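PDB 6EP3: Lmo0651 protein from Listeria monocytogenes serovar 1/2a, which controls expression of the Agr system and mediates virulence, probably as a DNA-binding transcription factor of the GntR family. Local coordinates for residues Ile89-Ala94 against Leu138-Phe143. Residues are numbered along the deposited sequence; the frame is centred on the assembly and turned at random.
Sequences IFVDAA and LCLISF
Ile-141, Ala-94 and Val-91 bring two helices of the all-helical FCD domain together, a worked example of close helix packing through small and branched residues. Helices 77-101 and 126-142 run in broadly the same direction, their local axes inclined by 45° and 8.2 Å apart at closest approach. The backbones come nearest at Val-91 and Ile-141, whose CA atoms are 5.0 Å apart. There the two branched side chains cross at about a right angle: Val-91 CG2, anti to its own carbonyl carbon, lies 3.5 Å from Ile-141 CG1. The other methyl of the valine, CG1, is anti to the backbone N (chi1 174°) and turns to Leu-140, 3.9 Å from its CD1, so the two methyls of one residue serve two successive residues of the other helix. Ile-141 carries CG1 beside its backbone N, and its extended chain takes CD1 on to Phe-90, 3.9 Å from CB at the root of that side chain. The phenylalanine ring leads away, meeting Phe-90 of the second subunit with planes at about 75°, which places the contact directly behind the dimer interface. One turn on, Ala-94 points at the partner backbone; Ala-94 CB sits 3.5 Å from Leu-140 O and 3.6 Å from Ile-141 O. Val-153 of helix 147-163 touches both Phe-90 and Ile-141, while Leu-110 and Leu-190 pack on Leu-140. With every touching residue buried, the side chains that meet one another apolar and Ala-94 laid against backbone carbonyl oxygens, the chemistry implies that the join between these two segments probably rests on shape and exclusion of water rather than on polar pairing.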
loop_
_atom_site.group_PDB
_atom_site.type_symbol
_atom_site.label_atom_id
_atom_site.label_comp_id
_atom_site.label_asym_id
_atom_site.label_seq_id
_atom_site.Cartn_x
_atom_site.Cartn_y
_atom_site.Cartn_z
ATOM N N ILE B 89 -0.357 -10.673 7.882
ATOM C CA ILE B 89 0.917 -11.056 7.282
ATOM C C ILE B 89 1.978 -10.008 7.603
ATOM O O ILE B 89 3.119 -10.348 7.948
ATOM C CB ILE B 89 0.781 -11.339 5.770
ATOM C CG1 ILE B 89 0.594 -10.075 4.941
ATOM C CG2 ILE B 89 -0.357 -12.318 5.513
ATOM C CD1 ILE B 89 0.538 -10.348 3.465
ATOM N N PHE B 90 1.614 -8.719 7.532
ATOM C CA PHE B 90 2.580 -7.679 7.889
ATOM C C PHE B 90 3.042 -7.804 9.344
ATOM O O PHE B 90 4.241 -7.705 9.634
ATOM C CB PHE B 90 1.983 -6.297 7.634
ATOM C CG PHE B 90 2.154 -5.821 6.224
ATOM C CD1 PHE B 90 3.380 -5.931 5.587
ATOM C CD2 PHE B 90 1.093 -5.266 5.532
ATOM C CE1 PHE B 90 3.541 -5.497 4.286
ATOM C CE2 PHE B 90 1.248 -4.828 4.232
ATOM C CZ PHE B 90 2.473 -4.944 3.607
ATOM N N VAL B 91 2.108 -8.029 10.271
ATOM C CA VAL B 91 2.461 -8.099 11.693
ATOM C C VAL B 91 3.363 -9.299 11.962
ATOM O O VAL B 91 4.396 -9.193 12.646
ATOM C CB VAL B 91 1.192 -8.152 12.564
ATOM C CG1 VAL B 91 1.556 -8.376 14.026
ATOM C CG2 VAL B 91 0.369 -6.886 12.409
ATOM N N ASP B 92 2.974 -10.468 11.447
ATOM C CA ASP B 92 3.752 -11.675 11.688
ATOM C C ASP B 92 5.147 -11.558 11.094
ATOM O O ASP B 92 6.133 -11.938 11.738
ATOM C CB ASP B 92 3.023 -12.893 11.122
ATOM C CG ASP B 92 3.748 -14.189 11.420
ATOM O OD1 ASP B 92 3.729 -14.622 12.593
ATOM O OD2 ASP B 92 4.339 -14.773 10.487
ATOM N N ALA B 93 5.259 -11.032 9.868
ATOM C CA ALA B 93 6.579 -10.865 9.271
ATOM C C ALA B 93 7.409 -9.842 10.037
ATOM O O ALA B 93 8.628 -9.994 10.158
ATOM C CB ALA B 93 6.454 -10.469 7.801
ATOM N N ALA B 94 6.771 -8.794 10.562
ATOM C CA ALA B 94 7.500 -7.824 11.372
ATOM C C ALA B 94 8.113 -8.494 12.590
ATOM O O ALA B 94 9.304 -8.313 12.885
ATOM C CB ALA B 94 6.569 -6.689 11.801
ATOM N N LEU B 138 0.080 -0.924 14.574
ATOM C CA LEU B 138 1.094 -0.206 13.805
ATOM C C LEU B 138 2.447 -0.254 14.494
ATOM O O LEU B 138 3.483 -0.311 13.831
ATOM C CB LEU B 138 0.675 1.250 13.598
ATOM C CG LEU B 138 -0.432 1.558 12.590
ATOM C CD1 LEU B 138 -0.757 3.044 12.605
ATOM C CD2 LEU B 138 -0.043 1.104 11.198
ATOM N N CYS B 139 2.457 -0.208 15.824
ATOM C CA CYS B 139 3.704 -0.332 16.571
ATOM C C CYS B 139 4.315 -1.716 16.371
ATOM O O CYS B 139 5.530 -1.862 16.138
ATOM C CB CYS B 139 3.433 -0.046 18.051
ATOM S SG CYS B 139 4.893 0.103 19.047
ATOM N N LEU B 140 3.476 -2.750 16.465
ATOM C CA LEU B 140 3.937 -4.098 16.143
ATOM C C LEU B 140 4.579 -4.146 14.760
ATOM O O LEU B 140 5.657 -4.726 14.580
ATOM C CB LEU B 140 2.768 -5.081 16.201
ATOM C CG LEU B 140 2.302 -5.506 17.588
ATOM C CD1 LEU B 140 1.192 -6.532 17.456
ATOM C CD2 LEU B 140 3.467 -6.069 18.377
ATOM N N ILE B 141 3.940 -3.511 13.778
ATOM C CA ILE B 141 4.456 -3.557 12.409
ATOM C C ILE B 141 5.733 -2.736 12.282
ATOM O O ILE B 141 6.669 -3.121 11.570
ATOM C CB ILE B 141 3.378 -3.089 11.418
ATOM C CG1 ILE B 141 2.195 -4.050 11.462
ATOM C CG2 ILE B 141 3.949 -2.999 10.006
ATOM C CD1 ILE B 141 1.134 -3.750 10.459
ATOM N N SER B 142 5.795 -1.596 12.971
ATOM C CA SER B 142 6.986 -0.764 12.951
ATOM C C SER B 142 8.177 -1.487 13.541
ATOM O O SER B 142 9.320 -1.112 13.265
ATOM C CB SER B 142 6.742 0.527 13.732
ATOM O OG SER B 142 7.003 0.329 15.114
ATOM N N PHE B 143 7.931 -2.519 14.350
ATOM C CA PHE B 143 9.052 -3.329 14.816
ATOM C C PHE B 143 9.888 -3.890 13.665
ATOM O O PHE B 143 11.046 -4.262 13.881
ATOM C CB PHE B 143 8.555 -4.467 15.711
ATOM C CG PHE B 143 8.088 -4.009 17.069
ATOM C CD1 PHE B 143 8.338 -2.717 17.504
ATOM C CD2 PHE B 143 7.407 -4.874 17.910
ATOM C CE1 PHE B 143 7.914 -2.294 18.754
ATOM C CE2 PHE B 143 6.982 -4.461 19.155
ATOM C CZ PHE B 143 7.236 -3.165 19.579
#